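Local coordinates for protein blood group a-and b-cleaving endo-beta-galactosidase (Streptococcus pneumoniae, PDB 2YGL) that is the tandem carbohydrate-binding module region of a family 98 glycoside hydrolase that cleaves blood group A and B antigens, and probably binds host glycans, at residues Thr7-Ser10 / Asp11-Trp14; Phe34-Asn38 / Lys39-Thr43. All coordinates share one frame; numbering follows the deposited sequence.

Contact 1 of 2, residues Thr7-Ser10 / Asp11-Trp14; sequences TYLS and DMDW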
loop_
_atom_site.group_PDB
_atom_site.type_symbol
_atom_site.label_atom_id
_atom_site.label_comp_id
_atom_site.label_asym_id
_atom_site.label_seq_id
_atom_site.Cartn_x
_atom_site.Cartn_y
_atom_site.Cartn_z
ATOM N N THR A 7 9.382 5.739 7.992
ATOM C CA THR A 7 8.946 6.455 9.183
ATOM C C THR A 7 9.847 6.034 10.345
ATOM O O THR A 7 9.959 4.844 10.655
ATOM C CB THR A 7 7.463 6.165 9.513
ATOM O OG1 THR A 7 6.677 6.237 8.315
ATOM C CG2 THR A 7 6.926 7.166 10.527
ATOM N N TYR A 8 10.505 7.008 10.965
ATOM C CA TYR A 8 11.387 6.737 12.094
ATOM C C TYR A 8 10.578 6.422 13.345
ATOM O O TYR A 8 9.561 7.072 13.610
ATOM C CB TYR A 8 12.323 7.920 12.352
ATOM C CG TYR A 8 13.298 8.183 11.228
ATOM C CD1 TYR A 8 14.404 7.355 11.031
ATOM C CD2 TYR A 8 13.118 9.260 10.363
ATOM C CE1 TYR A 8 15.305 7.590 10.000
ATOM C CE2 TYR A 8 14.015 9.508 9.325
ATOM C CZ TYR A 8 15.105 8.668 9.151
ATOM O OH TYR A 8 15.997 8.903 8.132
ATOM N N LEU A 9 11.027 5.421 14.103
ATOM C CA LEU A 9 10.371 5.052 15.359
ATOM C C LEU A 9 10.340 6.229 16.334
ATOM O O LEU A 9 9.351 6.428 17.042
ATOM C CB LEU A 9 11.051 3.841 16.012
ATOM C CG LEU A 9 11.006 2.470 15.323
ATOM C CD1 LEU A 9 11.692 1.440 16.199
ATOM C CD2 LEU A 9 9.584 2.025 15.012
ATOM N N SER A 10 11.419 7.011 16.344
ATOM C CA SER A 10 11.531 8.195 17.196
ATOM C C SER A 10 10.567 9.318 16.800
ATOM O O SER A 10 10.428 10.304 17.524
ATOM C CB SER A 10 12.973 8.707 17.209
ATOM O OG SER A 10 13.418 9.043 15.908
ATOM N N ASP A 11 9.912 9.159 15.650
ATOM C CA ASP A 11 8.859 10.074 15.218
ATOM C C ASP A 11 7.469 9.500 15.509
ATOM O O ASP A 11 6.454 10.147 15.249
ATOM C CB ASP A 11 9.003 10.410 13.727
ATOM C CG ASP A 11 10.244 11.240 13.424
ATOM O OD1 ASP A 11 10.720 11.979 14.315
ATOM O OD2 ASP A 11 10.744 11.160 12.285
ATOM N N MET A 12 7.432 8.283 16.052
ATOM C CA MET A 12 6.176 7.638 16.432
ATOM C C MET A 12 6.016 7.614 17.947
ATOM O O MET A 12 6.954 7.916 18.686
ATOM C CB MET A 12 6.104 6.208 15.886
ATOM C CG MET A 12 6.429 6.071 14.412
ATOM S SD MET A 12 6.327 4.359 13.862
ATOM C CE MET A 12 7.672 4.318 12.698
ATOM N N ASP A 13 4.820 7.258 18.400
ATOM C CA ASP A 13 4.544 7.107 19.823
ATOM C C ASP A 13 4.552 5.626 20.173
ATOM O O ASP A 13 3.797 4.846 19.589
ATOM C CB ASP A 13 3.185 7.724 20.178
ATOM C CG ASP A 13 3.017 9.136 19.637
ATOM O OD1 ASP A 13 3.897 9.987 19.882
ATOM O OD2 ASP A 13 1.993 9.397 18.972
ATOM N N TRP A 14 5.415 5.236 21.110
ATOM C CA TRP A 14 5.450 3.849 21.572
ATOM C C TRP A 14 4.218 3.512 22.405
ATOM O O TRP A 14 3.684 4.373 23.105
ATOM C CB TRP A 14 6.746 3.531 22.340
ATOM C CG TRP A 14 7.058 4.430 23.507
ATOM C CD1 TRP A 14 6.297 4.622 24.628
ATOM C CD2 TRP A 14 8.237 5.226 23.686
ATOM N NE1 TRP A 14 6.916 5.502 25.477
ATOM C CE2 TRP A 14 8.108 5.891 24.925
ATOM C CE3 TRP A 14 9.385 5.453 22.912
ATOM C CZ2 TRP A 14 9.086 6.766 25.415
ATOM C CZ3 TRP A 14 10.358 6.327 23.400
ATOM C CH2 TRP A 14 10.199 6.971 24.642
HETATM O O HOH W 1 9.835 9.708 10.336
#
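Met12 folds back over the end of strand 4-8 and lays its methyl group between Thr7 and Leu9, where a short 3-10 turn leads from the first strand into the body of the first beta-sandwich module. The thioether crosses Thr7 at about a right angle, its CE 3.7 Å from Thr7 CG2, and runs aslant to Leu9, with CE 3.8 Å from Leu9 CD2. A bend at the last torsion (chi3 -143°) turns CE back toward the strand, after CG has passed 3.4 Å from Tyr8 O. Beyond the segments, Leu168 of strand 160-171 and Tyr73 of strand 69-74 also touch both Leu9 and Met12, which joins the turn to the two sheets. Two backbone bonds, Asp11 N to Tyr8 O and Met12 N to Leu9 O (2.8 Å), close the turn. On the more polar side Tyr8 and Asp11 point the same way, side by side, with ring and carboxylate planes nearly perpendicular (86°). Asp11 OD2 sits at the ring edge, 3.6 Å from Tyr8 CD2, while OD1 forms a salt bridge with Lys59. A water donates to Asp11 OD2 at 2.6 Å and accepts from Tyr8 N at 2.9 Å.

Contact 2 of 2, residues Phe34-Asn38 / Lys39-Thr43; sequences FTTGN and KGEHT
Thr36 O receives Glu41 N in a 3.0 Å hydrogen bond as helix 34-39 ends in a Schellman motif on the surface of the first beta-sandwich module. Gly40, with phi at 95°, reverses the chain here; a side chain at these backbone angles would press on the preceding carbonyl oxygen. Its N bonds to Gly37 O, and Lys39 N bonds to Thr35 O, with a weak second bond to Thr36 O. These backbone links make the compact part of the contact. From the last turn of the helix Asn38 reaches back to Phe34 at its start, its ND2 over the centre of the ring, 3.3 Å above the plane. The same ND2 donates to Phe34 O at 2.7 Å, from the face of the carbonyl plane opposite to that used by Asn38 N, so two N-H groups grip one oxygen. Thr27 O is a further acceptor for ND2, and the Phe34 ring also meets His19.

The outer side is looser. Lys39 runs extended alongside Thr35, CG close to Thr35 O and CE 4.0 Å from Thr35 CG2, whereas Thr35 OG1 is hydrogen-bonded to Glu160. Glu41 crosses Thr36 at about a right angle, bringing OE1 to 3.4 Å from Thr36 CG2. With chi1 at 60°, Thr36 OG1 lies between its own backbone N and carbonyl carbon and faces the departing loop. There a water bridges the gap: it accepts from Thr36 OG1 at 2.8 Å and donates to Glu41 O at 2.7 Å and to Thr43 O.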
loop_
_atom_site.group_PDB
_atom_site.type_symbol
_atom_site.label_atom_id
_atom_site.label_comp_id
_atom_site.label_asym_id
_atom_site.label_seq_id
_atom_site.Cartn_x
_atom_site.Cartn_y
_atom_site.Cartn_z
ATOM N N PHE A 34 20.639 6.942 25.898
ATOM C CA PHE A 34 19.783 7.017 27.087
ATOM C C PHE A 34 20.298 7.970 28.165
ATOM O O PHE A 34 19.584 8.885 28.568
ATOM C CB PHE A 34 19.530 5.631 27.689
ATOM C CG PHE A 34 18.613 5.643 28.887
ATOM C CD1 PHE A 34 19.116 5.871 30.169
ATOM C CD2 PHE A 34 17.246 5.427 28.734
ATOM C CE1 PHE A 34 18.271 5.878 31.280
ATOM C CE2 PHE A 34 16.391 5.435 29.839
ATOM C CZ PHE A 34 16.904 5.660 31.113
ATOM N N THR A 35 21.524 7.742 28.634
ATOM C CA THR A 35 22.059 8.485 29.778
ATOM C C THR A 35 22.384 9.948 29.459
ATOM O O THR A 35 21.972 10.841 30.203
ATOM C CB THR A 35 23.260 7.756 30.427
ATOM O OG1 THR A 35 22.815 6.497 30.940
ATOM C CG2 THR A 35 23.850 8.569 31.580
ATOM N N THR A 36 23.099 10.189 28.359
ATOM C CA THR A 36 23.417 11.558 27.932
ATOM C C THR A 36 22.156 12.333 27.557
ATOM O O THR A 36 22.035 13.518 27.872
ATOM C CB THR A 36 24.389 11.598 26.726
ATOM O OG1 THR A 36 23.801 10.921 25.609
ATOM C CG2 THR A 36 25.727 10.956 27.070
ATOM N N GLY A 37 21.227 11.657 26.881
ATOM C CA GLY A 37 19.954 12.257 26.484
ATOM C C GLY A 37 19.113 12.675 27.675
ATOM O O GLY A 37 18.507 13.747 27.661
ATOM N N ASN A 38 19.071 11.825 28.703
ATOM C CA ASN A 38 18.357 12.144 29.944
ATOM C C ASN A 38 18.969 13.319 30.713
ATOM O O ASN A 38 18.263 14.030 31.425
ATOM C CB ASN A 38 18.240 10.909 30.846
ATOM C CG ASN A 38 17.004 10.078 30.540
ATOM O OD1 ASN A 38 15.882 10.472 30.864
ATOM N ND2 ASN A 38 17.206 8.921 29.920
ATOM N N LYS A 39 20.278 13.514 30.556
ATOM C CA LYS A 39 20.991 14.643 31.164
ATOM C C LYS A 39 20.747 15.952 30.414
ATOM O O LYS A 39 21.050 17.028 30.925
ATOM C CB LYS A 39 22.499 14.365 31.231
ATOM C CG LYS A 39 22.904 13.310 32.239
ATOM C CD LYS A 39 24.401 13.055 32.194
ATOM C CE LYS A 39 24.823 12.088 33.290
ATOM N NZ LYS A 39 26.286 11.777 33.227
ATOM N N GLY A 40 20.206 15.854 29.202
ATOM C CA GLY A 40 19.934 17.030 28.379
ATOM C C GLY A 40 21.040 17.343 27.386
ATOM O O GLY A 40 20.959 18.329 26.647
ATOM N N GLU A 41 22.072 16.500 27.362
ATOM C CA GLU A 41 23.209 16.693 26.462
ATOM C C GLU A 41 22.793 16.496 25.008
ATOM O O GLU A 41 21.942 15.658 24.707
ATOM C CB GLU A 41 24.360 15.750 26.824
ATOM C CG GLU A 41 24.833 15.882 28.265
ATOM C CD GLU A 41 26.060 15.044 28.581
ATOM O OE1 GLU A 41 26.494 14.239 27.728
ATOM O OE2 GLU A 41 26.597 15.202 29.697
ATOM N N HIS A 42 23.404 17.273 24.115
ATOM C CA HIS A 42 23.038 17.285 22.694
ATOM C C HIS A 42 23.693 16.151 21.897
ATOM O O HIS A 42 23.440 15.996 20.698
ATOM C CB HIS A 42 23.381 18.646 22.077
ATOM C CG HIS A 42 22.585 19.789 22.635
ATOM N ND1 HIS A 42 22.559 21.034 22.042
ATOM C CD2 HIS A 42 21.776 19.874 23.719
ATOM C CE1 HIS A 42 21.780 21.838 22.744
ATOM N NE2 HIS A 42 21.291 21.158 23.764
ATOM N N THR A 43 24.523 15.363 22.578
ATOM C CA THR A 43 25.247 14.232 21.984
ATOM C C THR A 43 24.342 13.320 21.147
ATOM O O THR A 43 23.270 12.906 21.596
ATOM C CB THR A 43 25.952 13.410 23.081
ATOM O OG1 THR A 43 26.731 14.291 23.896
ATOM C CG2 THR A 43 26.856 12.333 22.483
HETATM O O HOH W 2 22.478 13.014 24.339
#

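Both contacts belong to the first of the two NPCBM modules and come in series along the chain, contact 1 before contact 2. Their centres are 18 Å apart and their nearest atoms about 8 Å, without touching. Strand 160-171 relates them: it pairs with strand 4-8, which leads into contact 1, and its Glu160 bonds to the helix of contact 2. Contact 1 is partly buried between strands of both sheets, whereas contact 2 is a surface helix end leading toward strand 45-48; the side chain of Thr35 is about 13 Å from the bound calcium ion. Together they mark two places in the N-terminal part of one module where regular structure gives way to a loop.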